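Local atomic coordinates of Ral guanine nucleotide dissociation stimulator-like 2 (Mus musculus, PDB entry 4JGW), a protein that probably acts as a guanine nucleotide exchange factor and may serve as an effector of Ras and/or Rap, binding GTP-bound Rap1A and H-Ras in vitro. Residues L79-H83 with V121-W125; L111-G116 with F147-Y153; Q209-L213 with R442-Q448; A259-V264 with L290-W294; L401-D407 with K418-E422. All coordinates share one frame; numbering follows the deposited sequence.

Interaction 1: residues L79-H83 with V121-W125; sequences LLATH and VLSTW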
# COMPACT_ATOMS: atom_id res chain seq x y z
N LEU A 79 11.64 9.15 5.53
CA LEU A 79 12.91 8.41 5.45
C LEU A 79 12.72 6.98 5.96
O LEU A 79 13.14 6.03 5.30
CB LEU A 79 14.02 9.11 6.26
CG LEU A 79 15.49 9.05 5.80
CD1 LEU A 79 16.42 9.42 6.95
CD2 LEU A 79 15.93 7.72 5.20
N LEU A 80 12.08 6.85 7.12
CA LEU A 80 11.85 5.54 7.73
C LEU A 80 10.98 4.63 6.87
O LEU A 80 11.18 3.42 6.86
CB LEU A 80 11.25 5.68 9.14
CG LEU A 80 12.11 6.30 10.25
CD1 LEU A 80 11.33 6.39 11.55
CD2 LEU A 80 13.42 5.52 10.46
N ALA A 81 10.03 5.22 6.15
CA ALA A 81 9.11 4.47 5.31
C ALA A 81 9.70 4.07 3.95
O ALA A 81 9.37 3.01 3.42
CB ALA A 81 7.81 5.23 5.12
N THR A 82 10.56 4.92 3.40
CA THR A 82 11.08 4.73 2.04
C THR A 82 12.53 4.22 1.96
O THR A 82 13.01 3.95 0.86
CB THR A 82 10.97 6.03 1.19
OG1 THR A 82 11.79 7.05 1.77
CG2 THR A 82 9.53 6.51 1.10
N HIS A 83 13.20 4.09 3.10
CA HIS A 83 14.65 3.82 3.11
C HIS A 83 15.09 2.56 2.36
O HIS A 83 16.18 2.52 1.78
CB HIS A 83 15.22 3.83 4.54
CG HIS A 83 14.94 2.59 5.33
ND1 HIS A 83 13.73 2.38 5.97
CD2 HIS A 83 15.71 1.51 5.60
CE1 HIS A 83 13.77 1.21 6.59
NE2 HIS A 83 14.96 0.67 6.38
N VAL A 121 13.47 8.16 17.51
CA VAL A 121 13.42 7.75 16.11
C VAL A 121 13.33 6.23 15.96
O VAL A 121 12.52 5.72 15.18
CB VAL A 121 14.63 8.32 15.30
CG1 VAL A 121 14.84 7.55 14.00
CG2 VAL A 121 14.42 9.80 15.02
N LEU A 122 14.14 5.51 16.74
CA LEU A 122 14.16 4.05 16.69
C LEU A 122 12.87 3.43 17.23
O LEU A 122 12.42 2.40 16.73
CB LEU A 122 15.38 3.48 17.43
CG LEU A 122 16.75 3.69 16.77
CD1 LEU A 122 17.88 3.53 17.79
CD2 LEU A 122 16.97 2.77 15.57
N SER A 123 12.27 4.07 18.23
CA SER A 123 10.97 3.63 18.75
C SER A 123 9.87 3.83 17.72
O SER A 123 9.05 2.93 17.50
CB SER A 123 10.63 4.33 20.07
OG SER A 123 10.60 5.74 19.93
N THR A 124 9.85 5.00 17.08
CA THR A 124 8.90 5.27 15.99
C THR A 124 9.08 4.28 14.83
O THR A 124 8.11 3.73 14.33
CB THR A 124 9.02 6.74 15.49
OG1 THR A 124 8.73 7.63 16.57
CG2 THR A 124 8.03 7.01 14.36
N TRP A 125 10.34 4.06 14.44
CA TRP A 125 10.70 3.10 13.38
C TRP A 125 10.19 1.70 13.69
O TRP A 125 9.57 1.05 12.84
CB TRP A 125 12.22 3.10 13.18
CG TRP A 125 12.74 2.31 11.99
CD1 TRP A 125 12.00 1.67 11.03
CD2 TRP A 125 14.11 2.13 11.63
NE1 TRP A 125 12.83 1.08 10.11
CE2 TRP A 125 14.13 1.35 10.45
CE3 TRP A 125 15.33 2.54 12.19
CZ2 TRP A 125 15.32 0.97 9.82
CZ3 TRP A 125 16.52 2.16 11.56
CH2 TRP A 125 16.50 1.38 10.39
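A buried, mainly apolar and aromatic contact joins Leu80, on helix 75-82, and nearby His83 to Trp125 on helix 108-128, inside the N-terminal Ras-GEF (REM) domain. The indole receives both partners. Leu80 lays CD2 over one face of it, 3.6 Å from Trp125 CG and displaced toward the rim, a CH-pi contact with the five-membered ring. The other methyl, CD1, rests against the root of the same side chain, 3.8 Å from Trp125 CB, and CD2 also grazes Val121 CG1.

His83 meets the benzo end of the indole in an offset edge-to-face pair. The edge of Trp125 is turned to the imidazole face, the planes stand at 85°, and His83 NE2 lies 3.5 Å from Trp125 CZ2. This pose depends on a turn back toward the helix: with chi1 at 78°, CG of His83 sits between its own N and C, and ND1 donates to Leu80 O over 2.9 Å. Leu80 O lies in the ring plane of His83, while ND1 approaches it from above the carbonyl plane. NE2 is hydrogen-bonded to Thr89, and Trp125 NE1 to Asp132. Leu92 of helix 89-101 touches both aromatic side chains.

Polar atoms on both rings thus find partners inside a buried site. With both imidazole nitrogens engaged, rotation of His83 is restrained, and the bond from ND1 ties the orientation of the ring to the backbone of Leu80.

Interaction 2: residues L111-G116 with F147-Y153; sequences LERTTG and FLLRTGY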
# COMPACT_ATOMS: atom_id res chain seq x y z
N LEU A 111 25.17 15.06 24.09
CA LEU A 111 25.14 13.60 23.97
C LEU A 111 23.75 13.07 24.34
O LEU A 111 23.18 12.27 23.59
CB LEU A 111 26.20 12.97 24.88
CG LEU A 111 26.98 11.72 24.44
CD1 LEU A 111 27.85 11.22 25.58
CD2 LEU A 111 26.09 10.58 23.92
N GLU A 112 23.23 13.52 25.47
CA GLU A 112 21.93 13.07 25.99
C GLU A 112 20.77 13.47 25.08
O GLU A 112 19.81 12.72 24.91
CB GLU A 112 21.71 13.62 27.40
CG GLU A 112 20.60 12.92 28.19
CD GLU A 112 20.27 13.63 29.50
OE1 GLU A 112 20.99 14.57 29.89
OE2 GLU A 112 19.27 13.23 30.15
N ARG A 113 20.88 14.67 24.49
CA ARG A 113 19.88 15.21 23.57
C ARG A 113 19.75 14.34 22.32
O ARG A 113 18.65 13.87 22.00
CB ARG A 113 20.24 16.64 23.19
CG ARG A 113 19.22 17.37 22.33
CD ARG A 113 19.88 18.45 21.47
NE ARG A 113 20.54 19.48 22.27
CZ ARG A 113 21.55 20.24 21.84
NH1 ARG A 113 22.03 20.10 20.61
NH2 ARG A 113 22.08 21.15 22.64
N THR A 114 20.87 14.12 21.63
CA THR A 114 20.90 13.35 20.39
C THR A 114 20.55 11.88 20.63
O THR A 114 19.85 11.26 19.82
CB THR A 114 22.27 13.47 19.69
OG1 THR A 114 22.58 14.85 19.48
CG2 THR A 114 22.27 12.75 18.33
N THR A 115 21.04 11.32 21.73
CA THR A 115 20.69 9.96 22.14
C THR A 115 19.17 9.86 22.35
O THR A 115 18.56 8.86 21.97
CB THR A 115 21.45 9.52 23.40
OG1 THR A 115 22.86 9.71 23.20
CG2 THR A 115 21.20 8.05 23.71
N GLY A 116 18.59 10.90 22.94
CA GLY A 116 17.14 10.99 23.11
C GLY A 116 16.38 11.02 21.80
O GLY A 116 15.33 10.38 21.66
N PHE A 147 26.66 1.08 23.44
CA PHE A 147 26.83 2.54 23.46
C PHE A 147 26.08 3.17 24.63
O PHE A 147 26.58 4.11 25.26
CB PHE A 147 26.37 3.15 22.12
CG PHE A 147 25.97 4.59 22.22
CD1 PHE A 147 26.93 5.61 22.16
CD2 PHE A 147 24.63 4.95 22.36
CE1 PHE A 147 26.55 6.94 22.25
CE2 PHE A 147 24.25 6.29 22.45
CZ PHE A 147 25.21 7.28 22.40
N LEU A 148 24.88 2.66 24.91
CA LEU A 148 24.01 3.19 25.96
C LEU A 148 24.55 2.92 27.36
O LEU A 148 24.49 3.79 28.23
CB LEU A 148 22.59 2.62 25.81
CG LEU A 148 21.77 3.08 24.60
CD1 LEU A 148 20.70 2.06 24.26
CD2 LEU A 148 21.16 4.46 24.82
N LEU A 149 25.06 1.71 27.57
CA LEU A 149 25.65 1.31 28.86
C LEU A 149 27.00 1.99 29.09
O LEU A 149 27.36 2.29 30.23
CB LEU A 149 25.81 -0.21 28.93
CG LEU A 149 24.67 -1.07 29.51
CD1 LEU A 149 23.40 -1.02 28.66
CD2 LEU A 149 25.14 -2.51 29.68
N ARG A 150 27.72 2.24 28.00
CA ARG A 150 29.03 2.90 28.04
C ARG A 150 28.90 4.38 28.41
O ARG A 150 29.77 4.93 29.09
CB ARG A 150 29.70 2.77 26.67
CG ARG A 150 31.21 2.76 26.67
CD ARG A 150 31.73 2.04 25.43
NE ARG A 150 31.19 2.61 24.20
CZ ARG A 150 30.87 1.90 23.12
NH1 ARG A 150 31.03 0.58 23.10
NH2 ARG A 150 30.38 2.51 22.05
N THR A 151 27.82 5.01 27.96
CA THR A 151 27.55 6.42 28.26
C THR A 151 26.73 6.60 29.54
O THR A 151 26.64 7.71 30.07
CB THR A 151 26.84 7.13 27.08
OG1 THR A 151 25.69 6.38 26.68
CG2 THR A 151 27.78 7.29 25.89
N GLY A 152 26.14 5.51 30.02
CA GLY A 152 25.33 5.53 31.24
C GLY A 152 24.01 6.26 31.06
O GLY A 152 23.61 7.05 31.91
N TYR A 153 23.34 5.99 29.94
CA TYR A 153 22.06 6.63 29.62
C TYR A 153 20.92 5.99 30.40
O TYR A 153 20.88 4.77 30.59
CB TYR A 153 21.79 6.54 28.11
CG TYR A 153 20.65 7.42 27.63
CD1 TYR A 153 20.86 8.76 27.30
CD2 TYR A 153 19.36 6.90 27.50
CE1 TYR A 153 19.82 9.56 26.86
CE2 TYR A 153 18.31 7.69 27.06
CZ TYR A 153 18.54 9.02 26.74
OH TYR A 153 17.51 9.81 26.30
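Thr115 touches both rings of this contact, but differently. Over one face of Tyr153 stands its methyl CG2, 3.8 Å from the ring centroid and 18° off the normal, a CH-pi contact. At the edge of Phe147, in the ring plane, lies its hydroxyl, with OG1 3.5 Å from Phe147 CZ. Leu111 CD2 approaches the Phe147 ring obliquely, 3.7 Å from CZ, and Glu112 CG comes equally close to Tyr153 CE1. The phenol end of Tyr153 reaches over the neighbouring helix, its OH 3.4 Å from Gly116 CA.

One torsion sorts the two branches of Thr115: at chi1 -53°, CG2 is anti to the backbone N and points to Tyr153, while OG1 turns back to donate to Leu111 O over 2.6 Å. That oxygen also accepts from Thr115 N, the two donors arriving from opposite faces of the carbonyl plane. On the facing helix Thr151 OG1 bonds to Phe147 O, which Thr151 N also reaches, and the threonine methyl meets Leu111 CD1.

Helices 108-128 and 138-151 of the REM domain run antiparallel here at 156°, with local axes 12.4 Å apart, and Leu100 of helix 89-101 touches both Thr115 and Phe147. No hydrogen bond crosses between the two segments. The threonine hydroxyls are satisfied within their own helices, which leaves mainly carbon-to-ring and methyl contacts across the interface.

Interaction 3: residues Q209-L213 with R442-Q448; sequences QLTLL and RPNSDIQ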
# COMPACT_ATOMS: atom_id res chain seq x y z
N GLN A 209 -17.97 -11.65 2.12
CA GLN A 209 -16.96 -12.68 2.28
C GLN A 209 -15.71 -12.39 1.44
O GLN A 209 -14.59 -12.64 1.88
CB GLN A 209 -17.56 -14.04 1.92
CG GLN A 209 -17.29 -15.15 2.92
CD GLN A 209 -17.51 -14.75 4.38
OE1 GLN A 209 -16.77 -15.19 5.25
NE2 GLN A 209 -18.53 -13.94 4.64
N LEU A 210 -15.92 -11.85 0.25
CA LEU A 210 -14.81 -11.38 -0.59
C LEU A 210 -14.09 -10.21 0.09
O LEU A 210 -12.86 -10.13 0.04
CB LEU A 210 -15.30 -10.98 -1.98
CG LEU A 210 -15.79 -12.06 -2.96
CD1 LEU A 210 -16.25 -11.42 -4.25
CD2 LEU A 210 -14.71 -13.10 -3.24
N THR A 211 -14.86 -9.34 0.73
CA THR A 211 -14.32 -8.17 1.42
C THR A 211 -13.51 -8.55 2.67
O THR A 211 -12.48 -7.94 2.94
CB THR A 211 -15.43 -7.16 1.78
OG1 THR A 211 -16.20 -6.87 0.61
CG2 THR A 211 -14.84 -5.86 2.31
N LEU A 212 -13.97 -9.58 3.39
CA LEU A 212 -13.23 -10.10 4.55
C LEU A 212 -11.82 -10.55 4.16
O LEU A 212 -10.86 -10.24 4.86
CB LEU A 212 -14.00 -11.25 5.20
CG LEU A 212 -13.53 -11.72 6.58
CD1 LEU A 212 -13.95 -10.74 7.68
CD2 LEU A 212 -14.08 -13.11 6.88
N LEU A 213 -11.72 -11.27 3.05
CA LEU A 213 -10.43 -11.74 2.54
C LEU A 213 -9.57 -10.58 2.03
O LEU A 213 -8.37 -10.52 2.32
CB LEU A 213 -10.62 -12.80 1.45
CG LEU A 213 -11.23 -14.15 1.85
CD1 LEU A 213 -11.75 -14.87 0.61
CD2 LEU A 213 -10.24 -15.03 2.60
N ARG A 442 -18.27 -11.15 9.54
CA ARG A 442 -18.17 -12.48 10.12
C ARG A 442 -17.83 -13.53 9.06
O ARG A 442 -18.44 -13.53 7.98
CB ARG A 442 -19.48 -12.86 10.83
CG ARG A 442 -20.10 -11.75 11.66
CD ARG A 442 -21.54 -12.09 12.06
NE ARG A 442 -22.31 -10.89 12.38
CZ ARG A 442 -23.58 -10.89 12.79
NH1 ARG A 442 -24.24 -12.04 12.95
NH2 ARG A 442 -24.19 -9.75 13.06
N PRO A 443 -16.86 -14.41 9.35
CA PRO A 443 -16.50 -15.49 8.43
C PRO A 443 -17.61 -16.53 8.24
O PRO A 443 -18.01 -17.21 9.19
CB PRO A 443 -15.26 -16.12 9.08
CG PRO A 443 -15.33 -15.73 10.51
CD PRO A 443 -15.98 -14.39 10.53
N ASN A 444 -18.11 -16.62 7.01
CA ASN A 444 -19.07 -17.64 6.61
C ASN A 444 -18.31 -18.88 6.14
O ASN A 444 -17.74 -18.88 5.05
CB ASN A 444 -19.97 -17.10 5.49
CG ASN A 444 -21.03 -18.09 5.02
OD1 ASN A 444 -20.72 -19.24 4.68
ND2 ASN A 444 -22.28 -17.64 4.98
N SER A 445 -18.31 -19.92 6.97
CA SER A 445 -17.51 -21.13 6.72
C SER A 445 -17.75 -21.78 5.35
O SER A 445 -16.81 -22.25 4.71
CB SER A 445 -17.72 -22.16 7.84
OG SER A 445 -19.04 -22.68 7.83
N ASP A 446 -19.00 -21.79 4.90
CA ASP A 446 -19.36 -22.48 3.66
C ASP A 446 -19.04 -21.70 2.37
O ASP A 446 -18.68 -22.30 1.36
CB ASP A 446 -20.81 -22.96 3.68
CG ASP A 446 -21.01 -24.17 4.57
OD1 ASP A 446 -21.12 -23.99 5.81
OD2 ASP A 446 -21.05 -25.30 4.04
N ILE A 447 -19.17 -20.37 2.41
CA ILE A 447 -18.74 -19.54 1.29
C ILE A 447 -17.21 -19.59 1.17
O ILE A 447 -16.67 -19.70 0.06
CB ILE A 447 -19.22 -18.07 1.40
CG1 ILE A 447 -20.75 -18.01 1.44
CG2 ILE A 447 -18.69 -17.23 0.22
CD1 ILE A 447 -21.32 -16.63 1.74
N GLN A 448 -16.53 -19.53 2.31
CA GLN A 448 -15.07 -19.63 2.36
C GLN A 448 -14.57 -20.96 1.80
O GLN A 448 -13.60 -20.98 1.04
CB GLN A 448 -14.55 -19.41 3.79
CG GLN A 448 -14.66 -17.97 4.30
CD GLN A 448 -13.76 -16.98 3.55
OE1 GLN A 448 -12.73 -17.35 2.98
NE2 GLN A 448 -14.15 -15.71 3.57
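Gln209 carries the contact, burying the most surface and sending its amide from helix 203-219 into the turn that precedes helix 445-453. Its OE1 accepts two hydrogen bonds, from Asn444 N at 2.6 Å and from Gln448 NE2 at 3.2 Å. The donors reach the oxygen from opposite faces of its carbonyl plane; Asn444 N stands well above that plane, whereas Gln448 NE2 is tilted less from it. A bend at chi2 (46°) brings the amide to the turn and leaves the aliphatic part beside Ile447, with CG 3.7 Å from Ile447 CG2.

Gln448 is the second large contributor. Its chain is bent at chi2, and the bond from NE2 to Gln209 is nearly straight at 171°, with the acceptor in the plane of the Gln448 amide. The other end of that amide, OE1, packs against Leu213, 3.4 Å from CD2. Leu212, third in buried area, lays CD2 against Pro443, 3.7 Å from its CA. Leu451, one turn farther along helix 445-453, continues the packing by touching Leu213.

Gripped by two bonds at OE1, the Gln209 amide is probably restrained from flipping; the bond from NE2 to Arg442 O, at 3.4 Å, is only a weak addition. Asn444 N-caps helix 445-453 through OD1, which accepts from Ile447 N over 3.0 Å, while the bond from its backbone N to Gln209 OE1 ties that capped start to helix 203-219 in the largely helical Ras-GEF (CDC25-homology) domain.

Interaction 4: residues A259-V264 with L290-W294; sequences AVVSSV and LLEKW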
# COMPACT_ATOMS: atom_id res chain seq x y z
N ALA A 259 -12.30 -16.55 -10.73
CA ALA A 259 -13.56 -17.19 -10.33
C ALA A 259 -14.73 -16.74 -11.21
O ALA A 259 -15.57 -17.56 -11.58
CB ALA A 259 -13.85 -16.92 -8.87
N VAL A 260 -14.77 -15.44 -11.53
CA VAL A 260 -15.82 -14.87 -12.37
C VAL A 260 -15.76 -15.45 -13.79
O VAL A 260 -16.77 -15.94 -14.30
CB VAL A 260 -15.76 -13.32 -12.43
CG1 VAL A 260 -16.87 -12.77 -13.30
CG2 VAL A 260 -15.84 -12.72 -11.04
N VAL A 261 -14.58 -15.40 -14.40
CA VAL A 261 -14.35 -15.95 -15.73
C VAL A 261 -14.73 -17.44 -15.77
O VAL A 261 -15.46 -17.88 -16.65
CB VAL A 261 -12.88 -15.75 -16.18
CG1 VAL A 261 -12.59 -16.51 -17.48
CG2 VAL A 261 -12.56 -14.27 -16.36
N SER A 262 -14.23 -18.18 -14.78
CA SER A 262 -14.44 -19.63 -14.67
C SER A 262 -15.92 -20.02 -14.55
O SER A 262 -16.38 -20.92 -15.26
CB SER A 262 -13.64 -20.18 -13.49
OG SER A 262 -13.80 -21.58 -13.35
N SER A 263 -16.65 -19.33 -13.68
CA SER A 263 -18.06 -19.67 -13.42
C SER A 263 -18.98 -19.29 -14.57
O SER A 263 -19.89 -20.05 -14.91
CB SER A 263 -18.55 -19.03 -12.12
OG SER A 263 -18.84 -17.66 -12.28
N VAL A 264 -18.74 -18.12 -15.17
CA VAL A 264 -19.49 -17.68 -16.34
C VAL A 264 -19.31 -18.66 -17.50
O VAL A 264 -20.27 -18.98 -18.21
CB VAL A 264 -19.11 -16.23 -16.76
CG1 VAL A 264 -19.61 -15.90 -18.16
CG2 VAL A 264 -19.67 -15.22 -15.76
N LEU A 290 -25.71 -16.26 -14.43
CA LEU A 290 -24.39 -16.18 -13.82
C LEU A 290 -23.78 -14.79 -14.00
O LEU A 290 -23.19 -14.25 -13.06
CB LEU A 290 -23.47 -17.26 -14.39
CG LEU A 290 -23.75 -18.69 -13.92
CD1 LEU A 290 -23.31 -19.70 -14.97
CD2 LEU A 290 -23.09 -18.98 -12.58
N LEU A 291 -23.93 -14.21 -15.19
CA LEU A 291 -23.49 -12.84 -15.45
C LEU A 291 -24.20 -11.85 -14.52
O LEU A 291 -23.56 -11.02 -13.88
CB LEU A 291 -23.73 -12.45 -16.91
CG LEU A 291 -22.88 -13.08 -18.01
CD1 LEU A 291 -23.50 -12.80 -19.38
CD2 LEU A 291 -21.44 -12.59 -17.97
N GLU A 292 -25.53 -11.98 -14.45
CA GLU A 292 -26.37 -11.16 -13.57
C GLU A 292 -25.96 -11.31 -12.10
O GLU A 292 -25.94 -10.33 -11.36
CB GLU A 292 -27.85 -11.53 -13.74
CG GLU A 292 -28.47 -11.04 -15.06
CD GLU A 292 -29.70 -11.85 -15.48
OE1 GLU A 292 -30.23 -12.63 -14.66
OE2 GLU A 292 -30.13 -11.70 -16.64
N LYS A 293 -25.63 -12.53 -11.70
CA LYS A 293 -25.20 -12.82 -10.34
C LYS A 293 -23.90 -12.09 -9.97
O LYS A 293 -23.82 -11.46 -8.91
CB LYS A 293 -25.03 -14.33 -10.13
CG LYS A 293 -24.73 -14.74 -8.69
CD LYS A 293 -25.90 -14.44 -7.77
CE LYS A 293 -25.62 -14.89 -6.36
NZ LYS A 293 -26.88 -15.18 -5.63
N TRP A 294 -22.90 -12.19 -10.84
CA TRP A 294 -21.61 -11.54 -10.61
C TRP A 294 -21.69 -10.02 -10.67
O TRP A 294 -20.99 -9.33 -9.93
CB TRP A 294 -20.56 -12.06 -11.60
CG TRP A 294 -20.02 -13.41 -11.24
CD1 TRP A 294 -20.22 -14.58 -11.92
CD2 TRP A 294 -19.20 -13.74 -10.11
NE1 TRP A 294 -19.57 -15.61 -11.29
CE2 TRP A 294 -18.94 -15.13 -10.17
CE3 TRP A 294 -18.67 -13.00 -9.04
CZ2 TRP A 294 -18.16 -15.79 -9.22
CZ3 TRP A 294 -17.90 -13.66 -8.09
CH2 TRP A 294 -17.65 -15.05 -8.19
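Trp294 overlaps Val260 with one face of its indole: Val260 CG2 lies 3.6 Å from the centroid of the six-membered ring, 17° off the normal, a CH-pi contact displaced toward the rim. The companion methyl, CG1, leans on the pyrrole side, 3.8 Å from Trp294 CG. At the ring edge Ser263 accepts from the indole, NE1 to OG, but the modelled separation of 2.4 Å is too short to trust, and the exact length of this bond is doubtful. Ser263 OG is turned to the indole by its chi1 of 78°, which places it between its own backbone N and C.

Val264 CG2 approaches the indole obliquely, 3.9 Å from Trp294 CD1, while CG1 meets Leu291 CD2 at 3.8 Å. Leu290 CD1 rests on the backbone, 3.4 Å from Ser263 O. Residues of helix 307-318 back the same layer, Leu317 touching both Val260 and Leu291.

The segments run antiparallel at 157°, with axes 10.0 Å apart. Trp294 is a knob in a hole formed by Ala259, Val260, Ser263 and Val264: a single knob-into-hole contact between helices 244-264 and 284-303, in the core of the helical Ras-GEF catalytic domain.

Interaction 5: residues L401-D407 with K418-E422; sequences LDAASKD and KRRKE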
# COMPACT_ATOMS: atom_id res chain seq x y z
N LEU A 401 5.88 7.67 -10.74
CA LEU A 401 6.72 8.55 -9.93
C LEU A 401 8.18 8.11 -9.93
O LEU A 401 9.08 8.95 -10.02
CB LEU A 401 6.18 8.62 -8.50
CG LEU A 401 6.81 9.57 -7.48
CD1 LEU A 401 6.71 11.03 -7.91
CD2 LEU A 401 6.15 9.36 -6.13
N ASP A 402 8.40 6.80 -9.84
CA ASP A 402 9.75 6.23 -9.88
C ASP A 402 10.44 6.49 -11.22
O ASP A 402 11.63 6.79 -11.26
CB ASP A 402 9.71 4.73 -9.57
CG ASP A 402 11.09 4.10 -9.55
OD1 ASP A 402 11.99 4.65 -8.88
OD2 ASP A 402 11.28 3.06 -10.21
N ALA A 403 9.69 6.37 -12.31
CA ALA A 403 10.20 6.65 -13.66
C ALA A 403 10.47 8.14 -13.88
O ALA A 403 11.43 8.51 -14.56
CB ALA A 403 9.24 6.11 -14.71
N ALA A 404 9.62 8.98 -13.30
CA ALA A 404 9.70 10.43 -13.51
C ALA A 404 10.79 11.12 -12.69
O ALA A 404 11.36 12.12 -13.13
CB ALA A 404 8.34 11.08 -13.23
N SER A 405 11.08 10.58 -11.51
CA SER A 405 12.01 11.21 -10.58
C SER A 405 13.31 10.43 -10.44
O SER A 405 13.32 9.20 -10.40
CB SER A 405 11.35 11.38 -9.20
OG SER A 405 10.14 12.11 -9.31
N LYS A 406 14.42 11.17 -10.35
CA LYS A 406 15.75 10.58 -10.22
C LYS A 406 16.01 10.15 -8.78
O LYS A 406 15.60 10.83 -7.83
CB LYS A 406 16.82 11.59 -10.66
CG LYS A 406 16.69 12.05 -12.11
CD LYS A 406 17.64 13.20 -12.42
CE LYS A 406 17.56 13.59 -13.89
NZ LYS A 406 18.45 14.73 -14.21
N ASP A 407 16.68 9.01 -8.62
CA ASP A 407 17.08 8.51 -7.31
C ASP A 407 18.14 9.41 -6.69
O ASP A 407 18.00 9.85 -5.54
CB ASP A 407 17.62 7.08 -7.42
CG ASP A 407 16.53 6.05 -7.66
OD1 ASP A 407 15.34 6.35 -7.42
OD2 ASP A 407 16.86 4.93 -8.10
N LYS A 418 11.91 13.09 -4.13
CA LYS A 418 11.29 11.86 -4.63
C LYS A 418 10.65 11.07 -3.49
O LYS A 418 9.53 10.57 -3.62
CB LYS A 418 12.33 11.00 -5.36
CG LYS A 418 11.79 9.67 -5.88
CD LYS A 418 12.79 8.97 -6.79
CE LYS A 418 12.17 7.71 -7.38
NZ LYS A 418 12.96 7.16 -8.52
N ARG A 419 11.36 10.98 -2.37
CA ARG A 419 10.92 10.19 -1.21
C ARG A 419 9.73 10.82 -0.49
O ARG A 419 8.90 10.10 0.09
CB ARG A 419 12.08 9.94 -0.24
CG ARG A 419 13.33 9.33 -0.88
CD ARG A 419 13.02 8.05 -1.64
NE ARG A 419 14.09 7.68 -2.56
CZ ARG A 419 13.98 6.74 -3.50
NH1 ARG A 419 12.85 6.07 -3.67
NH2 ARG A 419 15.01 6.48 -4.29
N ARG A 420 9.66 12.15 -0.52
CA ARG A 420 8.52 12.88 0.06
C ARG A 420 7.26 12.62 -0.74
O ARG A 420 6.18 12.40 -0.17
CB ARG A 420 8.81 14.38 0.09
CG ARG A 420 9.78 14.81 1.16
CD ARG A 420 9.98 16.32 1.17
NE ARG A 420 11.20 16.65 1.90
CZ ARG A 420 11.26 16.91 3.20
NH1 ARG A 420 10.16 16.89 3.95
NH2 ARG A 420 12.43 17.18 3.76
N LYS A 421 7.39 12.64 -2.06
CA LYS A 421 6.29 12.38 -2.98
C LYS A 421 5.82 10.93 -2.87
O LYS A 421 4.63 10.64 -3.01
CB LYS A 421 6.71 12.69 -4.43
CG LYS A 421 7.07 14.14 -4.68
CD LYS A 421 7.48 14.37 -6.13
CE LYS A 421 8.08 15.75 -6.32
NZ LYS A 421 8.28 16.07 -7.76
N GLU A 422 6.77 10.03 -2.60
CA GLU A 422 6.45 8.64 -2.34
C GLU A 422 5.70 8.48 -1.02
O GLU A 422 4.68 7.79 -0.97
CB GLU A 422 7.72 7.78 -2.36
CG GLU A 422 8.20 7.46 -3.77
CD GLU A 422 9.51 6.71 -3.81
OE1 GLU A 422 10.31 6.81 -2.86
OE2 GLU A 422 9.76 6.01 -4.82
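Lys418 joins the two arms of a helical hairpin, helices 392-404 and 416-436, by reaching Asp402, Ser405 and Asp407. In position this matches the hairpin that projects from the CDC25-homology domain in Ras-family exchange factors. The extended chain, with CG anti to the backbone N (chi1 179°), carries NZ to the end of helix 392-404. There four oxygens lie within bonding distance of NZ, more than its three N-H can serve singly, so at least one must be shared: Asp402 OD1 and Asp407 OD1, both at 2.7 Å in salt bridges, Ser405 O at 2.8 Å and Asp402 O at 3.1 Å, the last met in the carbonyl plane on a lone pair. Two carboxylates and two carbonyls would probably stabilise the charged ammonium.

The methylenes pack on Ser405, CD lying 3.7 Å from its CB. Leu401 packs on the aliphatic parts of Lys421 and Glu422, CD2 3.7 Å from Glu422 CG. The network extends through Arg419, whose NH1 bonds Glu422 OE1 at 2.8 Å, while NH2 makes a weak, bent hydrogen bond within a salt bridge to Asp407 OD1. The guanidinium of Arg419 lies alongside Lys418, whose CD is centred over one face, 4.1 Å above its plane.

In the fold
The five contacts divide between the two halves of the chain. Interactions 1 and 2 lie in the REM domain and share helix 108-128, their centres 20 Å apart. Interactions 3, 4 and 5 belong to the Ras-GEF domain: 3 and 4 are near each other in its helical body, centres 18 Å apart, whereas 5 lies in the hairpin, 38 Å from 3 between centres. Along the chain, interaction 3 encloses both 4 and 5. One place where the halves meet is between interactions 1 and 5, Thr82 OG1 lying 3.5 Å from Arg419 CB. This packing of REM domain against hairpin resembles that in related exchange factors, where the hairpin helps open the nucleotide site of the G protein.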